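Local coordinates for protein Pa14_01140 (Pseudomonas aeruginosa, PDB 6OX6) that serves as the immunity protein of the type VI secretion effector Tas1, binding the toxin and preventing its early activation, at residues Thr66-Glu69 / Tyr70-Phe74. Residues are numbered along the deposited sequence; the frame is centred on the assembly and turned at random.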
ATOM      1  N   THR B  66     -15.899 -12.343 -10.239  1.00 28.55           N
ATOM      2  CA  THR B  66     -16.400 -12.788 -11.528  1.00 32.15           C
ATOM      3  C   THR B  66     -16.746 -11.596 -12.419  1.00 31.21           C
ATOM      4  O   THR B  66     -16.886 -10.454 -11.960  1.00 33.70           O
ATOM      5  CB  THR B  66     -17.639 -13.671 -11.355  1.00 33.59           C
ATOM      6  OG1 THR B  66     -18.740 -12.853 -10.953  1.00 35.40           O
ATOM      7  CG2 THR B  66     -17.408 -14.730 -10.310  1.00 30.78           C
ATOM      8  N   ARG B  67     -16.951 -11.904 -13.696  1.00 35.89           N
ATOM      9  CA  ARG B  67     -17.326 -10.907 -14.682  1.00 36.35           C
ATOM     10  C   ARG B  67     -18.658 -10.278 -14.294  1.00 40.06           C
ATOM     11  O   ARG B  67     -18.832  -9.066 -14.421  1.00 39.04           O
ATOM     12  CB  ARG B  67     -17.424 -11.537 -16.073  1.00 39.44           C
ATOM     13  CG  ARG B  67     -17.868 -10.573 -17.161  1.00 43.96           C
ATOM     14  CD  ARG B  67     -17.784 -11.215 -18.536  1.00 56.53           C
ATOM     15  NE  ARG B  67     -18.995 -10.989 -19.320  1.00 67.56           N
ATOM     16  CZ  ARG B  67     -20.180 -11.517 -19.032  1.00 74.76           C
ATOM     17  NH1 ARG B  67     -20.318 -12.305 -17.975  1.00 74.31           N
ATOM     18  NH2 ARG B  67     -21.228 -11.257 -19.802  1.00 78.61           N
ATOM     19  N   GLU B  68     -19.602 -11.091 -13.820  1.00 36.95           N
ATOM     20  CA  GLU B  68     -20.893 -10.536 -13.420  1.00 43.25           C
ATOM     21  C   GLU B  68     -20.742  -9.604 -12.218  1.00 36.74           C
ATOM     22  O   GLU B  68     -21.306  -8.507 -12.205  1.00 36.99           O
ATOM     23  CB  GLU B  68     -21.913 -11.647 -13.129  1.00 53.37           C
ATOM     24  CG  GLU B  68     -23.167 -11.156 -12.389  1.00 63.80           C
ATOM     25  CD  GLU B  68     -22.984 -11.161 -10.859  1.00 73.25           C
ATOM     26  OE1 GLU B  68     -22.255 -12.047 -10.354  1.00 78.85           O
ATOM     27  OE2 GLU B  68     -23.537 -10.267 -10.165  1.00 72.75           O
ATOM     28  N   GLU B  69     -19.979 -10.016 -11.198  1.00 35.47           N
ATOM     29  CA  GLU B  69     -19.766  -9.138 -10.049  1.00 34.19           C
ATOM     30  C   GLU B  69     -19.144  -7.815 -10.475  1.00 32.33           C
ATOM     31  O   GLU B  69     -19.562  -6.741 -10.025  1.00 32.39           O
ATOM     32  CB  GLU B  69     -18.866  -9.808  -9.014  1.00 34.73           C
ATOM     33  CG  GLU B  69     -19.449 -11.021  -8.361  1.00 46.24           C
ATOM     34  CD  GLU B  69     -18.474 -11.629  -7.379  1.00 53.13           C
ATOM     35  OE1 GLU B  69     -18.385 -11.157  -6.216  1.00 58.55           O
ATOM     36  OE2 GLU B  69     -17.736 -12.536  -7.807  1.00 52.39           O
ATOM     37  N   TYR B  70     -18.104  -7.881 -11.306  1.00 31.35           N
ATOM     38  CA  TYR B  70     -17.477  -6.661 -11.802  1.00 32.28           C
ATOM     39  C   TYR B  70     -18.482  -5.795 -12.544  1.00 34.83           C
ATOM     40  O   TYR B  70     -18.580  -4.587 -12.295  1.00 31.88           O
ATOM     41  CB  TYR B  70     -16.305  -7.002 -12.713  1.00 33.17           C
ATOM     42  CG  TYR B  70     -15.650  -5.778 -13.312  1.00 34.07           C
ATOM     43  CD1 TYR B  70     -14.641  -5.130 -12.645  1.00 30.12           C
ATOM     44  CD2 TYR B  70     -16.078  -5.253 -14.537  1.00 35.12           C
ATOM     45  CE1 TYR B  70     -14.033  -4.024 -13.170  1.00 30.03           C
ATOM     46  CE2 TYR B  70     -15.482  -4.126 -15.070  1.00 34.40           C
ATOM     47  CZ  TYR B  70     -14.463  -3.523 -14.375  1.00 30.03           C
ATOM     48  OH  TYR B  70     -13.848  -2.418 -14.872  1.00 30.89           O
ATOM     49  N   GLU B  71     -19.250  -6.398 -13.455  1.00 32.61           N
ATOM     50  CA  GLU B  71     -20.153  -5.593 -14.269  1.00 43.69           C
ATOM     51  C   GLU B  71     -21.303  -5.040 -13.449  1.00 43.17           C
ATOM     52  O   GLU B  71     -21.794  -3.943 -13.736  1.00 39.65           O
ATOM     53  CB  GLU B  71     -20.672  -6.415 -15.440  1.00 46.25           C
ATOM     54  CG  GLU B  71     -19.585  -6.708 -16.443  1.00 50.81           C
ATOM     55  CD  GLU B  71     -20.090  -7.536 -17.608  1.00 57.12           C
ATOM     56  OE1 GLU B  71     -21.313  -7.800 -17.651  1.00 59.40           O
ATOM     57  OE2 GLU B  71     -19.267  -7.909 -18.479  1.00 61.30           O
ATOM     58  N   THR B  72     -21.738  -5.771 -12.425  1.00 41.57           N
ATOM     59  CA  THR B  72     -22.767  -5.228 -11.550  1.00 45.75           C
ATOM     60  C   THR B  72     -22.239  -4.033 -10.771  1.00 40.53           C
ATOM     61  O   THR B  72     -22.922  -3.007 -10.643  1.00 40.55           O
ATOM     62  CB  THR B  72     -23.271  -6.305 -10.596  1.00 50.10           C
ATOM     63  OG1 THR B  72     -23.809  -7.393 -11.356  1.00 56.28           O
ATOM     64  CG2 THR B  72     -24.349  -5.737  -9.727  1.00 52.40           C
ATOM     65  N   GLY B  73     -21.021  -4.141 -10.252  1.00 35.73           N
ATOM     66  CA  GLY B  73     -20.408  -3.047  -9.535  1.00 36.25           C
ATOM     67  C   GLY B  73     -20.732  -3.051  -8.053  1.00 38.54           C
ATOM     68  O   GLY B  73     -21.599  -3.776  -7.561  1.00 37.98           O
ATOM     69  N   PHE B  74     -20.003  -2.209  -7.328  1.00 37.68           N
ATOM     70  CA  PHE B  74     -20.044  -2.159  -5.893  1.00 41.73           C
ATOM     71  C   PHE B  74     -20.546  -0.794  -5.468  1.00 46.31           C
ATOM     72  O   PHE B  74     -20.128   0.217  -6.052  1.00 49.99           O
ATOM     73  CB  PHE B  74     -18.645  -2.431  -5.295  1.00 43.75           C
ATOM     74  CG  PHE B  74     -18.122  -3.806  -5.605  1.00 44.31           C
ATOM     75  CD1 PHE B  74     -17.766  -4.156  -6.899  1.00 47.05           C
ATOM     76  CD2 PHE B  74     -18.020  -4.756  -4.614  1.00 43.22           C
ATOM     77  CE1 PHE B  74     -17.310  -5.429  -7.185  1.00 48.84           C
ATOM     78  CE2 PHE B  74     -17.555  -6.028  -4.888  1.00 44.89           C
ATOM     79  CZ  PHE B  74     -17.200  -6.369  -6.174  1.00 47.57           C
TER
HETATM   80  O   HOH W   1     -21.355  -6.357  -7.638  1.00 67.91           O
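Tyr70 N donates to Thr66 O at 2.9 Å, nearly straight at 172°. It is the first of four successive i to i+4 bonds; Glu71 N, Thr72 N and Gly73 N follow, to the carbonyls of Arg67, Glu68 and Glu69. Thr66 and Glu69 close the first turn as a capping box: Glu69 N donates to Thr66 OG1 at 3.1 Å, and Thr66 N to Glu69 OE2. Arg67 and Glu71 form a salt bridge one turn apart, with Arg67 NE 3.2 Å from Glu71 OE2. That oxygen lies over a guanidinium face, and no N-H points at it. One residue further along, Thr72 OG1 sits 2.9 Å from Glu68 O and 3.1 Å from Glu68 OE2, and its single proton can serve either. The bend of Glu68 at chi2 (-87°) carries OE2 to that hydroxyl. Gly73 leaves the helix with positive phi, and a water links Glu69 O to Gly73 O. Tyr70, its OH hydrogen-bonded to Glu43 OE2, and Phe74 just beyond the helix pack against the antiparallel sheet; Phe74 also stacks on Tyr39. The capping box thus satisfies N-H groups at the helix start, while the exposed Arg67-Glu71 pair, held by charge alone, is probably fixed only loosely.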